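Local coordinates for glucose import ATP-binding protein GlcV (Sulfolobus solfataricus, PDB 1OXX), which binds and hydrolyses ATP to power glucose uptake by the GlcSTUV ABC transporter, working as its energy-coupling subunit, at residues Q236-I241 / G275-D280. The protein carries 1 engineered substitution. Sequence-based numbering, arbitrary orientation.
Sequences QVASLI and GIRPED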
ATOM      1  N   GLN A 236       3.452  14.218  -3.780  1.00  6.28           N
ATOM      2  CA  GLN A 236       3.103  12.937  -4.395  1.00  9.91           C
ATOM      3  C   GLN A 236       3.133  11.808  -3.372  1.00  6.77           C
ATOM      4  O   GLN A 236       2.227  10.982  -3.322  1.00  8.08           O
ATOM      5  CB  GLN A 236       3.990  12.584  -5.583  1.00 10.95           C
ATOM      6  CG  GLN A 236       3.488  11.323  -6.268  1.00 21.19           C
ATOM      7  CD  GLN A 236       3.925  11.182  -7.708  1.00 30.00           C
ATOM      8  OE1 GLN A 236       3.292  10.452  -8.480  1.00 24.40           O
ATOM      9  NE2 GLN A 236       5.003  11.861  -8.076  1.00 20.50           N
ATOM     10  N   VAL A 237       4.166  11.741  -2.548  1.00  6.99           N
ATOM     11  CA  VAL A 237       4.155  10.729  -1.503  1.00  4.83           C
ATOM     12  C   VAL A 237       2.987  10.966  -0.537  1.00  5.34           C
ATOM     13  O   VAL A 237       2.310  10.036  -0.102  1.00  4.96           O
ATOM     14  CB  VAL A 237       5.475  10.705  -0.724  1.00  7.15           C
ATOM     15  CG1 VAL A 237       5.352   9.851   0.518  1.00  5.77           C
ATOM     16  CG2 VAL A 237       6.594  10.203  -1.614  1.00  8.32           C
ATOM     17  N   ALA A 238       2.754  12.227  -0.196  1.00  4.40           N
ATOM     18  CA  ALA A 238       1.676  12.556   0.724  1.00  6.02           C
ATOM     19  C   ALA A 238       0.355  11.971   0.267  1.00  5.99           C
ATOM     20  O   ALA A 238      -0.409  11.461   1.079  1.00  6.43           O
ATOM     21  CB  ALA A 238       1.542  14.050   0.861  1.00  7.50           C
ATOM     22  N   SER A 239       0.077  12.073  -1.030  1.00  5.55           N
ATOM     23  CA  SER A 239      -1.184  11.586  -1.586  1.00  7.27           C
ATOM     24  C   SER A 239      -1.220  10.074  -1.780  1.00  5.26           C
ATOM     25  O   SER A 239      -2.277   9.462  -1.742  1.00  8.14           O
ATOM     26  CB  SER A 239      -1.476  12.293  -2.904  1.00  9.66           C
ATOM     27  OG  SER A 239      -0.640  11.838  -3.943  1.00 12.84           O
ATOM     28  N   LEU A 240      -0.064   9.459  -1.980  1.00  7.13           N
ATOM     29  CA  LEU A 240      -0.032   8.011  -2.132  1.00  7.54           C
ATOM     30  C   LEU A 240      -0.380   7.298  -0.824  1.00  8.76           C
ATOM     31  O   LEU A 240      -0.997   6.206  -0.834  1.00  9.42           O
ATOM     32  CB  LEU A 240       1.337   7.552  -2.654  1.00  5.47           C
ATOM     33  CG  LEU A 240       1.526   7.775  -4.141  1.00  9.79           C
ATOM     34  CD1 LEU A 240       3.003   7.716  -4.533  1.00 10.53           C
ATOM     35  CD2 LEU A 240       0.684   6.750  -4.916  1.00 12.45           C
ATOM     36  N   ILE A 241       0.018   7.896   0.300  1.00  5.86           N
ATOM     37  CA  ILE A 241      -0.184   7.268   1.594  1.00  5.15           C
ATOM     38  C   ILE A 241      -1.544   7.581   2.222  1.00  5.39           C
ATOM     39  O   ILE A 241      -1.916   6.949   3.198  1.00  7.74           O
ATOM     40  CB  ILE A 241       0.996   7.623   2.541  1.00  9.09           C
ATOM     41  CG1 ILE A 241       0.986   6.775   3.824  1.00 12.01           C
ATOM     42  CG2 ILE A 241       0.974   9.083   2.874  1.00 10.48           C
ATOM     43  CD1 ILE A 241       1.514   5.376   3.643  1.00 15.12           C
ATOM     44  N   GLY A 275      -0.120  21.094   1.506  1.00  5.47           N
ATOM     45  CA  GLY A 275      -0.815  19.841   1.702  1.00  5.87           C
ATOM     46  C   GLY A 275      -1.524  19.875   3.037  1.00  5.95           C
ATOM     47  O   GLY A 275      -0.903  20.131   4.071  1.00  7.51           O
ATOM     48  N   ILE A 276      -2.837  19.651   3.021  1.00  5.06           N
ATOM     49  CA  ILE A 276      -3.605  19.583   4.269  1.00  5.22           C
ATOM     50  C   ILE A 276      -4.621  18.450   4.144  1.00  4.72           C
ATOM     51  O   ILE A 276      -5.468  18.421   3.241  1.00  5.46           O
ATOM     52  CB  ILE A 276      -4.245  20.968   4.655  1.00  5.75           C
ATOM     53  CG1 ILE A 276      -4.823  20.936   6.080  1.00  5.92           C
ATOM     54  CG2 ILE A 276      -5.284  21.436   3.647  1.00  7.54           C
ATOM     55  CD1 ILE A 276      -3.768  21.051   7.188  1.00  7.95           C
ATOM     56  N   ARG A 277      -4.486  17.465   5.020  1.00  3.54           N
ATOM     57  CA  ARG A 277      -5.380  16.318   4.967  1.00  3.60           C
ATOM     58  C   ARG A 277      -6.786  16.695   5.444  1.00  5.16           C
ATOM     59  O   ARG A 277      -6.956  17.600   6.270  1.00  5.07           O
ATOM     60  CB  ARG A 277      -4.797  15.169   5.778  1.00  4.59           C
ATOM     61  CG  ARG A 277      -3.490  14.640   5.228  1.00  4.93           C
ATOM     62  CD  ARG A 277      -3.129  13.245   5.775  1.00  4.71           C
ATOM     63  NE  ARG A 277      -1.769  12.887   5.406  1.00  4.06           N
ATOM     64  CZ  ARG A 277      -1.399  12.427   4.217  1.00  3.90           C
ATOM     65  NH1 ARG A 277      -2.297  12.194   3.263  1.00  5.14           N
ATOM     66  NH2 ARG A 277      -0.120  12.143   3.992  1.00  5.14           N
ATOM     67  N   PRO A 278      -7.812  16.015   4.937  1.00  5.10           N
ATOM     68  CA  PRO A 278      -9.200  16.367   5.300  1.00  4.71           C
ATOM     69  C   PRO A 278      -9.481  16.330   6.796  1.00  5.31           C
ATOM     70  O   PRO A 278     -10.268  17.130   7.273  1.00  6.17           O
ATOM     71  CB  PRO A 278     -10.032  15.348   4.537  1.00  5.32           C
ATOM     72  CG  PRO A 278      -9.089  14.246   4.260  1.00  7.91           C
ATOM     73  CD  PRO A 278      -7.775  14.907   3.969  1.00  5.86           C
ATOM     74  N   GLU A 279      -8.861  15.422   7.546  1.00  3.65           N
ATOM     75  CA  GLU A 279      -9.079  15.366   8.981  1.00  3.08           C
ATOM     76  C   GLU A 279      -8.477  16.565   9.709  1.00  5.13           C
ATOM     77  O   GLU A 279      -8.786  16.795  10.870  1.00  5.62           O
ATOM     78  CB  GLU A 279      -8.516  14.078   9.561  1.00  7.11           C
ATOM     79  CG  GLU A 279      -6.997  13.949   9.475  1.00  7.35           C
ATOM     80  CD  GLU A 279      -6.508  13.157   8.277  1.00  6.83           C
ATOM     81  OE1 GLU A 279      -7.207  13.124   7.246  1.00  6.98           O
ATOM     82  OE2 GLU A 279      -5.383  12.579   8.369  1.00  8.84           O
ATOM     83  N   ASP A 280      -7.639  17.317   9.009  1.00  3.71           N
ATOM     84  CA  ASP A 280      -6.949  18.463   9.594  1.00  5.18           C
ATOM     85  C   ASP A 280      -7.560  19.783   9.179  1.00  4.64           C
ATOM     86  O   ASP A 280      -6.918  20.832   9.285  1.00  5.41           O
ATOM     87  CB  ASP A 280      -5.466  18.414   9.256  1.00  4.68           C
ATOM     88  CG  ASP A 280      -4.800  17.172   9.798  1.00  5.56           C
ATOM     89  OD1 ASP A 280      -5.135  16.761  10.942  1.00  7.05           O
ATOM     90  OD2 ASP A 280      -3.959  16.557   9.108  1.00  7.10           O
TER
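Arg-277 reaches over to helix 235-241 and closes the two end nitrogens of its guanidinium on one backbone oxygen, that of Ala-238. NH1 and NH2 each stand 3.0 Å from Ala-238 O, and both N-H bonds are bent, near 146°, because two donors of one group converge on a single atom. The oxygen sits at the edge of the guanidinium, in its plane. Seen from the carbonyl the fork is skewed: NH2 is tilted only 17° from the carbonyl plane, whereas NH1 lies above it. A chain extended from CG to NE (chi3 -170°) gives the arginine its span from the end of strand 271-276.

Packing is close around NH2. Ile-241 CG2 comes within 3.4 Å of it, the two side chains crossing at a slant, and Ala-238 CB lies 4.0 Å from the same nitrogen. Within the buried guanidinium, NH2 also bonds to Tyr-229 O and NH1 to Glu-243 O, while the ring of Tyr-229 makes a cation-pi contact; several carbonyl oxygens thus share the positive charge, probably easing its burial.

Away from this fork the segments part quickly. Even at their closest, Ala-238 and Gly-275 keep their CA atoms 7.8 Å apart, and barely 111 Å² is buried in all. Ser-239 and Leu-240 start their side chains away from residues 275-280, and Gln-236 is exposed on the far part of the helix. Glu-279 is exposed too, though its OE2 is hydrogen-bonded to Tyr-229 OH.

Here an arginine gripping one carbonyl oxygen of the helix bridges two parts of GlcV: helix 235-241, which packs on strand 210-215 of the ABC-ATPase domain, and the all-beta C-terminal part of the chain.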